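Local structure of NALP (Neisseria meningitidis, 1UYN) at residues E80-A85 and A111-D116; E97-A102 and S137-A142; G148-T153 and L184-F189; V209-L214 and G231-L236. The protein exports its protease passenger, which processes other surface proteins, across the outer membrane through a hydrophilic pore formed by this C-terminal translocator domain. All coordinates share one frame; numbering follows the deposited sequence.

Contact 1: E80-A85 and A111-D116. With SO4 (sulfate ion), chain D.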
# COMPACT_ATOMS: atom_id res chain seq x y z
N GLU A 80 -6.31 -21.03 18.34
CA GLU A 80 -7.71 -20.70 18.69
C GLU A 80 -7.98 -19.18 18.59
O GLU A 80 -9.08 -18.76 18.21
CB GLU A 80 -8.10 -21.34 20.05
CG GLU A 80 -8.65 -22.78 19.91
CD GLU A 80 -8.28 -23.74 21.05
OE1 GLU A 80 -8.97 -23.72 22.09
OE2 GLU A 80 -7.32 -24.53 20.90
N ASN A 81 -6.95 -18.37 18.87
CA ASN A 81 -7.01 -16.90 18.80
C ASN A 81 -5.99 -16.23 17.87
O ASN A 81 -5.72 -15.04 18.00
CB ASN A 81 -6.71 -16.28 20.19
CG ASN A 81 -7.60 -16.79 21.29
OD1 ASN A 81 -7.12 -17.03 22.38
ND2 ASN A 81 -8.90 -16.89 21.04
N THR A 82 -5.36 -16.98 16.98
CA THR A 82 -4.31 -16.43 16.16
C THR A 82 -4.62 -16.60 14.70
O THR A 82 -5.16 -17.60 14.32
CB THR A 82 -3.00 -17.05 16.55
OG1 THR A 82 -2.77 -16.71 17.90
CG2 THR A 82 -1.80 -16.40 15.87
N THR A 83 -4.32 -15.60 13.90
CA THR A 83 -4.50 -15.68 12.47
C THR A 83 -3.22 -15.23 11.81
O THR A 83 -2.60 -14.33 12.29
CB THR A 83 -5.59 -14.76 12.04
OG1 THR A 83 -6.76 -15.00 12.83
CG2 THR A 83 -6.00 -15.07 10.62
N ALA A 84 -2.82 -15.86 10.71
CA ALA A 84 -1.62 -15.45 10.00
C ALA A 84 -1.88 -15.37 8.53
O ALA A 84 -2.76 -16.03 8.00
CB ALA A 84 -0.42 -16.36 10.29
N ALA A 85 -1.15 -14.50 7.89
CA ALA A 85 -1.25 -14.30 6.46
C ALA A 85 0.12 -14.04 5.89
O ALA A 85 1.02 -13.56 6.56
CB ALA A 85 -2.17 -13.15 6.15
N ALA A 111 3.55 -10.03 5.27
CA ALA A 111 3.17 -10.98 6.31
C ALA A 111 2.41 -10.28 7.44
O ALA A 111 2.68 -9.15 7.79
CB ALA A 111 4.40 -11.72 6.86
N GLY A 112 1.49 -10.98 8.05
CA GLY A 112 0.71 -10.40 9.13
C GLY A 112 0.36 -11.43 10.18
O GLY A 112 0.13 -12.57 9.87
N ILE A 113 0.37 -11.04 11.44
CA ILE A 113 -0.24 -11.91 12.45
C ILE A 113 -1.28 -11.10 13.25
O ILE A 113 -1.12 -9.92 13.48
CB ILE A 113 0.84 -12.55 13.35
CG1 ILE A 113 0.18 -13.48 14.37
CG2 ILE A 113 1.71 -11.45 14.04
CD1 ILE A 113 1.03 -13.72 15.69
N ARG A 114 -2.36 -11.72 13.62
CA ARG A 114 -3.41 -11.03 14.39
C ARG A 114 -3.70 -11.90 15.56
O ARG A 114 -4.06 -13.04 15.36
CB ARG A 114 -4.68 -10.89 13.57
CG ARG A 114 -5.89 -10.53 14.38
CD ARG A 114 -7.11 -10.16 13.55
NE ARG A 114 -8.31 -10.36 14.35
CZ ARG A 114 -9.44 -9.66 14.25
NH1 ARG A 114 -9.60 -8.68 13.37
NH2 ARG A 114 -10.42 -9.93 15.08
N HIS A 115 -3.49 -11.39 16.76
CA HIS A 115 -3.86 -12.08 17.99
C HIS A 115 -5.13 -11.47 18.54
O HIS A 115 -5.14 -10.30 18.79
CB HIS A 115 -2.74 -11.91 19.03
CG HIS A 115 -2.90 -12.79 20.21
ND1 HIS A 115 -4.11 -12.94 20.86
CD2 HIS A 115 -2.03 -13.60 20.85
CE1 HIS A 115 -3.98 -13.81 21.84
NE2 HIS A 115 -2.73 -14.23 21.85
N ASP A 116 -6.17 -12.27 18.76
CA ASP A 116 -7.40 -11.86 19.45
C ASP A 116 -7.39 -12.09 20.94
O ASP A 116 -7.00 -13.14 21.43
CB ASP A 116 -8.61 -12.58 18.90
CG ASP A 116 -8.94 -12.15 17.50
OD1 ASP A 116 -9.07 -10.97 17.24
OD2 ASP A 116 -9.09 -12.93 16.55
S SO4 D . -3.58 -19.10 20.61
O1 SO4 D . -2.13 -19.36 20.69
O2 SO4 D . -4.01 -18.78 19.26
O3 SO4 D . -4.37 -20.28 21.00
O4 SO4 D . -3.89 -17.99 21.52
O HOH W 1 -7.04 -13.77 15.34

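Contact 2: E97-A102 and S137-A142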
# COMPACT_ATOMS: atom_id res chain seq x y z
N GLU A 97 5.30 13.74 -14.59
CA GLU A 97 5.64 15.09 -14.15
C GLU A 97 5.84 15.93 -15.41
O GLU A 97 5.89 15.37 -16.51
CB GLU A 97 6.98 15.08 -13.46
CG GLU A 97 6.94 14.86 -11.98
CD GLU A 97 8.34 14.77 -11.39
OE1 GLU A 97 9.28 15.32 -11.98
OE2 GLU A 97 8.49 14.14 -10.32
N ASN A 98 6.00 17.24 -15.26
CA ASN A 98 6.51 18.00 -16.37
C ASN A 98 7.89 17.38 -16.65
O ASN A 98 8.69 17.13 -15.71
CB ASN A 98 6.61 19.51 -16.06
CG ASN A 98 7.27 20.32 -17.22
OD1 ASN A 98 6.72 20.38 -18.35
ND2 ASN A 98 8.44 20.94 -16.95
N SER A 99 8.15 17.08 -17.92
CA SER A 99 9.51 16.82 -18.36
C SER A 99 10.02 15.39 -18.22
O SER A 99 11.15 15.10 -18.64
CB SER A 99 10.50 17.75 -17.62
OG SER A 99 10.67 18.96 -18.34
N ALA A 100 9.22 14.49 -17.64
CA ALA A 100 9.76 13.23 -17.12
C ALA A 100 8.69 12.28 -16.64
O ALA A 100 7.71 12.69 -16.01
CB ALA A 100 10.71 13.51 -15.94
N ASN A 101 8.91 11.00 -16.87
CA ASN A 101 8.10 10.01 -16.23
C ASN A 101 8.89 8.77 -15.86
O ASN A 101 10.05 8.67 -16.18
CB ASN A 101 6.90 9.71 -17.10
CG ASN A 101 7.28 9.15 -18.40
OD1 ASN A 101 6.77 9.60 -19.42
ND2 ASN A 101 8.16 8.17 -18.38
N ALA A 102 8.24 7.85 -15.15
CA ALA A 102 8.91 6.82 -14.39
C ALA A 102 8.05 5.60 -14.32
O ALA A 102 6.89 5.71 -14.06
CB ALA A 102 9.14 7.31 -13.01
N SER A 137 12.64 8.17 -17.55
CA SER A 137 13.15 8.98 -18.65
C SER A 137 12.71 10.42 -18.45
O SER A 137 11.60 10.68 -18.04
CB SER A 137 12.72 8.47 -20.01
OG SER A 137 11.48 7.87 -19.91
N ARG A 138 13.64 11.34 -18.70
CA ARG A 138 13.36 12.77 -18.59
C ARG A 138 13.87 13.54 -19.78
O ARG A 138 15.07 13.52 -20.08
CB ARG A 138 13.96 13.43 -17.33
CG ARG A 138 14.90 12.65 -16.48
CD ARG A 138 15.51 13.52 -15.39
NE ARG A 138 16.94 13.69 -15.65
CZ ARG A 138 17.59 14.84 -15.68
NH1 ARG A 138 16.97 15.98 -15.47
NH2 ARG A 138 18.89 14.84 -15.91
N SER A 139 12.95 14.23 -20.44
CA SER A 139 13.28 15.23 -21.42
C SER A 139 14.27 16.18 -20.78
O SER A 139 14.02 16.74 -19.71
CB SER A 139 12.04 15.99 -21.90
OG SER A 139 11.56 16.87 -20.90
N THR A 140 15.40 16.32 -21.44
CA THR A 140 16.47 17.16 -20.99
C THR A 140 16.71 18.27 -22.00
O THR A 140 17.46 19.19 -21.71
CB THR A 140 17.71 16.28 -20.79
OG1 THR A 140 18.77 17.05 -20.19
CG2 THR A 140 18.29 15.81 -22.12
N GLY A 141 16.07 18.19 -23.17
CA GLY A 141 16.32 19.13 -24.27
C GLY A 141 15.36 18.98 -25.45
O GLY A 141 14.19 18.65 -25.27
N ALA A 142 15.84 19.24 -26.66
CA ALA A 142 15.01 19.15 -27.88
C ALA A 142 15.11 17.75 -28.50
O ALA A 142 16.00 17.49 -29.30
CB ALA A 142 15.43 20.25 -28.90

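Contact 3: G148-T153 and L184-F189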
# COMPACT_ATOMS: atom_id res chain seq x y z
N GLY A 148 17.37 6.48 -16.73
CA GLY A 148 17.96 6.18 -15.45
C GLY A 148 17.26 5.07 -14.71
O GLY A 148 16.05 4.95 -14.73
N SER A 149 18.04 4.24 -14.06
CA SER A 149 17.49 3.02 -13.48
C SER A 149 18.01 2.86 -12.07
O SER A 149 19.22 2.93 -11.81
CB SER A 149 17.85 1.80 -14.37
OG SER A 149 16.77 0.86 -14.36
N VAL A 150 17.10 2.68 -11.14
CA VAL A 150 17.52 2.60 -9.73
C VAL A 150 16.76 1.53 -9.02
O VAL A 150 15.57 1.34 -9.27
CB VAL A 150 17.42 3.97 -8.98
CG1 VAL A 150 16.03 4.45 -8.94
CG2 VAL A 150 17.97 3.86 -7.56
N ASN A 151 17.46 0.82 -8.15
CA ASN A 151 16.86 -0.19 -7.35
C ASN A 151 16.79 0.26 -5.95
O ASN A 151 17.61 1.02 -5.50
CB ASN A 151 17.62 -1.50 -7.43
CG ASN A 151 17.85 -1.95 -8.86
OD1 ASN A 151 19.00 -2.15 -9.27
ND2 ASN A 151 16.77 -2.10 -9.63
N GLY A 152 15.78 -0.20 -5.25
CA GLY A 152 15.71 -0.01 -3.82
C GLY A 152 15.06 -1.19 -3.12
O GLY A 152 14.66 -2.18 -3.71
N THR A 153 15.02 -1.07 -1.80
CA THR A 153 14.36 -1.99 -0.91
C THR A 153 13.51 -1.14 -0.03
O THR A 153 13.93 -0.06 0.38
CB THR A 153 15.37 -2.68 -0.07
OG1 THR A 153 16.31 -3.30 -0.93
CG2 THR A 153 14.74 -3.87 0.66
N LEU A 184 13.33 2.64 3.80
CA LEU A 184 13.62 2.58 2.37
C LEU A 184 15.12 2.67 2.26
O LEU A 184 15.69 3.62 2.75
CB LEU A 184 12.98 3.74 1.63
CG LEU A 184 13.24 3.68 0.12
CD1 LEU A 184 11.95 3.53 -0.65
CD2 LEU A 184 13.96 4.91 -0.34
N LYS A 185 15.76 1.68 1.66
CA LYS A 185 17.16 1.81 1.26
C LYS A 185 17.14 1.85 -0.28
O LYS A 185 16.62 0.94 -0.93
CB LYS A 185 18.01 0.65 1.81
CG LYS A 185 17.80 0.25 3.33
CD LYS A 185 19.08 0.44 4.20
CE LYS A 185 19.43 -0.70 5.24
NZ LYS A 185 18.73 -2.01 4.97
N GLN A 186 17.62 2.93 -0.88
CA GLN A 186 17.72 3.01 -2.33
C GLN A 186 19.19 3.12 -2.76
O GLN A 186 19.91 3.95 -2.21
CB GLN A 186 16.97 4.23 -2.82
CG GLN A 186 16.88 4.38 -4.33
CD GLN A 186 15.92 5.50 -4.75
OE1 GLN A 186 14.66 5.33 -4.71
NE2 GLN A 186 16.49 6.67 -5.11
N ASP A 187 19.59 2.31 -3.74
CA ASP A 187 20.93 2.35 -4.33
C ASP A 187 21.26 3.60 -5.11
O ASP A 187 20.41 4.35 -5.59
CB ASP A 187 21.14 1.18 -5.31
CG ASP A 187 20.99 -0.20 -4.66
OD1 ASP A 187 20.80 -0.25 -3.41
OD2 ASP A 187 21.07 -1.29 -5.32
N ALA A 188 22.56 3.80 -5.26
CA ALA A 188 23.12 4.76 -6.19
C ALA A 188 22.72 4.40 -7.62
O ALA A 188 22.44 3.27 -7.93
CB ALA A 188 24.61 4.76 -6.08
N PHE A 189 22.67 5.41 -8.48
CA PHE A 189 22.40 5.21 -9.88
C PHE A 189 23.04 6.32 -10.68
O PHE A 189 23.53 7.30 -10.14
CB PHE A 189 20.90 5.19 -10.14
CG PHE A 189 20.24 6.50 -9.87
CD1 PHE A 189 19.95 6.89 -8.58
CD2 PHE A 189 19.94 7.37 -10.91
CE1 PHE A 189 19.36 8.10 -8.32
CE2 PHE A 189 19.36 8.57 -10.66
CZ PHE A 189 19.06 8.94 -9.35
O HOH W 2 21.17 -1.23 -7.85
O HOH W 3 20.54 1.04 -8.99

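Contact 4: V209-L214 and G231-L236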
# COMPACT_ATOMS: atom_id res chain seq x y z
N VAL A 209 4.63 6.30 10.67
CA VAL A 209 3.30 6.70 10.19
C VAL A 209 2.29 6.34 11.26
O VAL A 209 2.23 5.19 11.74
CB VAL A 209 2.88 5.93 8.88
CG1 VAL A 209 1.59 6.50 8.34
CG2 VAL A 209 3.96 6.01 7.80
N GLY A 210 1.47 7.30 11.64
CA GLY A 210 0.37 7.03 12.55
C GLY A 210 -0.88 6.86 11.74
O GLY A 210 -1.11 7.54 10.76
N LEU A 211 -1.70 5.93 12.20
CA LEU A 211 -2.85 5.36 11.47
C LEU A 211 -3.95 5.18 12.48
O LEU A 211 -3.68 4.93 13.65
CB LEU A 211 -2.52 3.99 10.89
CG LEU A 211 -1.32 3.98 9.95
CD1 LEU A 211 -0.66 2.59 9.95
CD2 LEU A 211 -1.71 4.39 8.52
N ALA A 212 -5.17 5.30 12.01
CA ALA A 212 -6.34 5.34 12.89
C ALA A 212 -7.51 5.27 11.97
O ALA A 212 -7.45 5.78 10.87
CB ALA A 212 -6.38 6.62 13.74
N GLY A 213 -8.57 4.60 12.37
CA GLY A 213 -9.53 4.14 11.40
C GLY A 213 -10.74 3.48 12.00
O GLY A 213 -10.71 3.04 13.14
N LEU A 214 -11.78 3.42 11.17
CA LEU A 214 -13.15 3.03 11.55
C LEU A 214 -13.64 2.13 10.46
O LEU A 214 -13.41 2.42 9.30
CB LEU A 214 -14.06 4.24 11.57
CG LEU A 214 -13.95 5.22 12.73
CD1 LEU A 214 -15.15 6.23 12.76
CD2 LEU A 214 -13.85 4.45 14.06
N GLY A 231 -10.74 6.87 7.76
CA GLY A 231 -9.44 6.75 8.40
C GLY A 231 -8.59 7.98 8.31
O GLY A 231 -8.85 8.89 7.54
N VAL A 232 -7.54 7.97 9.09
CA VAL A 232 -6.62 9.07 9.23
C VAL A 232 -5.21 8.48 9.13
O VAL A 232 -4.96 7.34 9.53
CB VAL A 232 -6.91 9.74 10.56
CG1 VAL A 232 -5.72 10.37 11.16
CG2 VAL A 232 -8.04 10.75 10.38
N GLU A 233 -4.29 9.23 8.56
CA GLU A 233 -2.95 8.73 8.26
C GLU A 233 -2.03 9.94 8.07
O GLU A 233 -2.40 10.93 7.48
CB GLU A 233 -3.03 7.84 7.04
CG GLU A 233 -1.71 7.50 6.36
CD GLU A 233 -1.73 6.12 5.66
OE1 GLU A 233 -2.82 5.40 5.69
OE2 GLU A 233 -0.64 5.73 5.14
N ARG A 234 -0.84 9.87 8.63
CA ARG A 234 0.03 11.03 8.65
C ARG A 234 1.45 10.61 8.95
O ARG A 234 1.68 9.87 9.88
CB ARG A 234 -0.42 12.00 9.74
CG ARG A 234 0.27 13.34 9.72
CD ARG A 234 -0.17 14.18 10.85
NE ARG A 234 -0.02 15.61 10.64
CZ ARG A 234 1.11 16.24 10.81
NH1 ARG A 234 2.22 15.58 11.14
NH2 ARG A 234 1.14 17.53 10.64
N ASP A 235 2.41 11.12 8.21
CA ASP A 235 3.78 10.82 8.56
C ASP A 235 4.08 11.54 9.87
O ASP A 235 3.62 12.65 10.10
CB ASP A 235 4.74 11.18 7.44
CG ASP A 235 4.55 10.32 6.20
OD1 ASP A 235 3.85 9.30 6.22
OD2 ASP A 235 5.06 10.60 5.11
N LEU A 236 4.76 10.86 10.76
CA LEU A 236 5.06 11.41 12.06
C LEU A 236 6.44 12.05 12.05
O LEU A 236 6.75 12.83 12.96
CB LEU A 236 4.91 10.34 13.17
CG LEU A 236 3.52 9.71 13.18
CD1 LEU A 236 3.33 8.73 14.33
CD2 LEU A 236 2.46 10.82 13.21

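Contact 1: E80-A85 and A111-D116
Thr83 and Arg114 face each other as an antiparallel hydrogen-bonded pair, each giving its N-H to the other's carbonyl. Thr83 N reaches Arg114 O at 3.0 Å, and Arg114 N returns to Thr83 O at 2.9 Å. Ala85 and Gly112 repeat the exchange, while Asp116 N binds Asn81 O; the strand directions differ by 170°. This is the end of the hairpin 82-97/100-117 remote from its turn.

Apolar contact lies on the outer face of the barrel, where Ala84 also sits. There the methyl Thr82 CG2 rests 3.8 Å from Ile113 CG1, the two side chains meeting at a slant.

Charged and solvent contacts occupy the inner face. Arg114 NH2 forms a salt bridge with Asp116 OD1 at 2.8 Å, on the syn side of the carboxylate. Asp37 takes Arg114 NH1, and Tyr122 adds a cation-pi contact. A water bonded to Thr83 OG1 at 2.8 Å also lies within bonding distance of Arg114 O and Asp116 OD2 and so bridges the strands, though it has more acceptors in reach than protons to give.

A sulfate, probably from the crystallisation liquor, sits at the strand start. Its O2 accepts from Asn81 N at 3.0 Å and from Thr82 OG1 at 2.8 Å. Thr82 chi1 of -62° sets OG1 beside the backbone N, on the sulfate side, and leaves CG2 for Ile113.

The outward face is thus aliphatic at Ala84 and Ile113 but turns polar at the strand end, with Thr82, His115 and the sulfate, while Arg114, Asp116 and water form a network facing the hydrophilic pore.

Contact 2: E97-A102 and S137-A142
Ala100 CB lies over the first side-chain carbon of Arg138, with CB to CB at 3.5 Å, where the two residues form an antiparallel non-hydrogen-bonded pair. Both start toward the barrel interior, and Ala100 also touches Val13 of helix 12-34. The Arg138 chain bends at chi3 (-112°) and leads away from Ala100, its NE forming a salt bridge with Glu191 while the side chain packs on Trp198. On the outward side, Asn101 and Ser137 are the adjacent hydrogen-bonded pair. Asn101 N meets Ser137 O at 3.0 Å, and Ser137 N answers to Asn101 O.

The pairing belongs to the hairpin of strands 100-117 and 121-139, at the end far from its own turn. Here strand 100-117 has just emerged from a type II beta turn, Glu97 to Ala100, that connects it to strand 82-97.

Beyond Ala100 the ladder gives way to serine contacts. Ser139 OG donates to Ser99 O at 2.9 Å, coming from the flank of the carbonyl with a C=O...donor angle of 104°. The same oxygen receives a weak bond from Ser139 N, and Ser99 OG adds another weak one to Ser139 OG at 3.4 Å.

Contact 3: G148-T153 and L184-F189
Val150 packs its CG2 methyl against two side chains of the opposing strand. Val150 CG2 meets Gln186 CG at 3.4 Å, and these side chains cross at about a right angle. On its other neighbour, Val150 CG2 lies 3.8 Å from Phe189 CD1. The Phe189 ring carries Asp187 O at its edge, in plane. Gln186 has CG anti to the backbone N (chi1 -175°) and runs extended beyond it into the barrel, where Tyr132 OH and Thr18 OG1 both hydrogen-bond OE1, so this buried amide oxygen is satisfied. Gly152 faces Gln186, leaving their backbones close, with CA to CA at 3.9 Å.

The outer side is looser and wetted. Asn151 and Asp187 keep one main-chain bond, Asp187 N to Asn151 O at 2.9 Å, but their side chains meet through water. One water donates to Asn151 OD1 at 2.8 Å and also to Asp187 OD2; another accepts from Asn151 N and donates to Ala188 O at 3.1 Å. Regular pairing survives at Thr153 and Lys185, whereas past Gln186 the strand is interrupted at Asp187 and Ala188, and it is extended again at Phe189.

The contact lies within the hairpin of strands 145-163 and 172-192. Strand 121-139 borders it beside 148-153, strand 199-219 beside 184-189, and inside the barrel Phe189 meets Tyr14 of helix 12-34.

Contact 4: V209-L214 and G231-L236
Leu211 lays its CD2 methyl against the carboxylate of Glu233, 3.2 Å from OE1, the two side chains lying side by side and pointing the same way. Val209 flanks the same acid from two residues earlier in the strand, with CG1 at 4.0 Å from Glu233 OE2. Val209 CG2 approaches Asp235 OD1 at 3.7 Å. On the opposite, outer face, Leu236 folds back over the glycine, with CG 3.5 Å from Gly210 N; Leu236 CD1 lies 3.8 Å from Gly210 CA.

The backbone ladder sets these neighbours opposite one another. Gly210 N binds Arg234 O at 3.1 Å and Arg234 N answers to Gly210 O; Val232 N reaches Ala212 O at 2.8 Å, with a weak return bond.

Further out, basic residues hold the acids. Glu233 OE1 pairs with Lys30 and OE2 with Arg180, which probably fixes the carboxylate beside the leucine, and Asp235 pairs with Arg239.

Strands 199-219 and 224-235, transmembrane over 209-219 and 225-235, form a hairpin of the barrel wall. Strand 172-192, bearing Arg180, flanks 209-214, strand 265-278 flanks 231-236, and Lys30 makes the link inward to helix 12-34.

In the fold
All four contacts join strands that are neighbours along the chain, within one closed antiparallel barrel of twelve strands. Contacts 1 and 2 share strand 100-117 but grip its two ends: their centres are 46 Å apart, on opposite sides of the chain's centre, and their segments alternate in sequence. Contact 3 follows two strands on, with its nearest atoms about 5 Å from contact 2, and contact 4 comes last, its centre 27 Å from that of contact 3. Together they sample the wall along its length and around its circumference. Helix 12-34 runs through the interior and is met in contacts 2, 3 and 4, so the wall encloses the pore while touching its occupant.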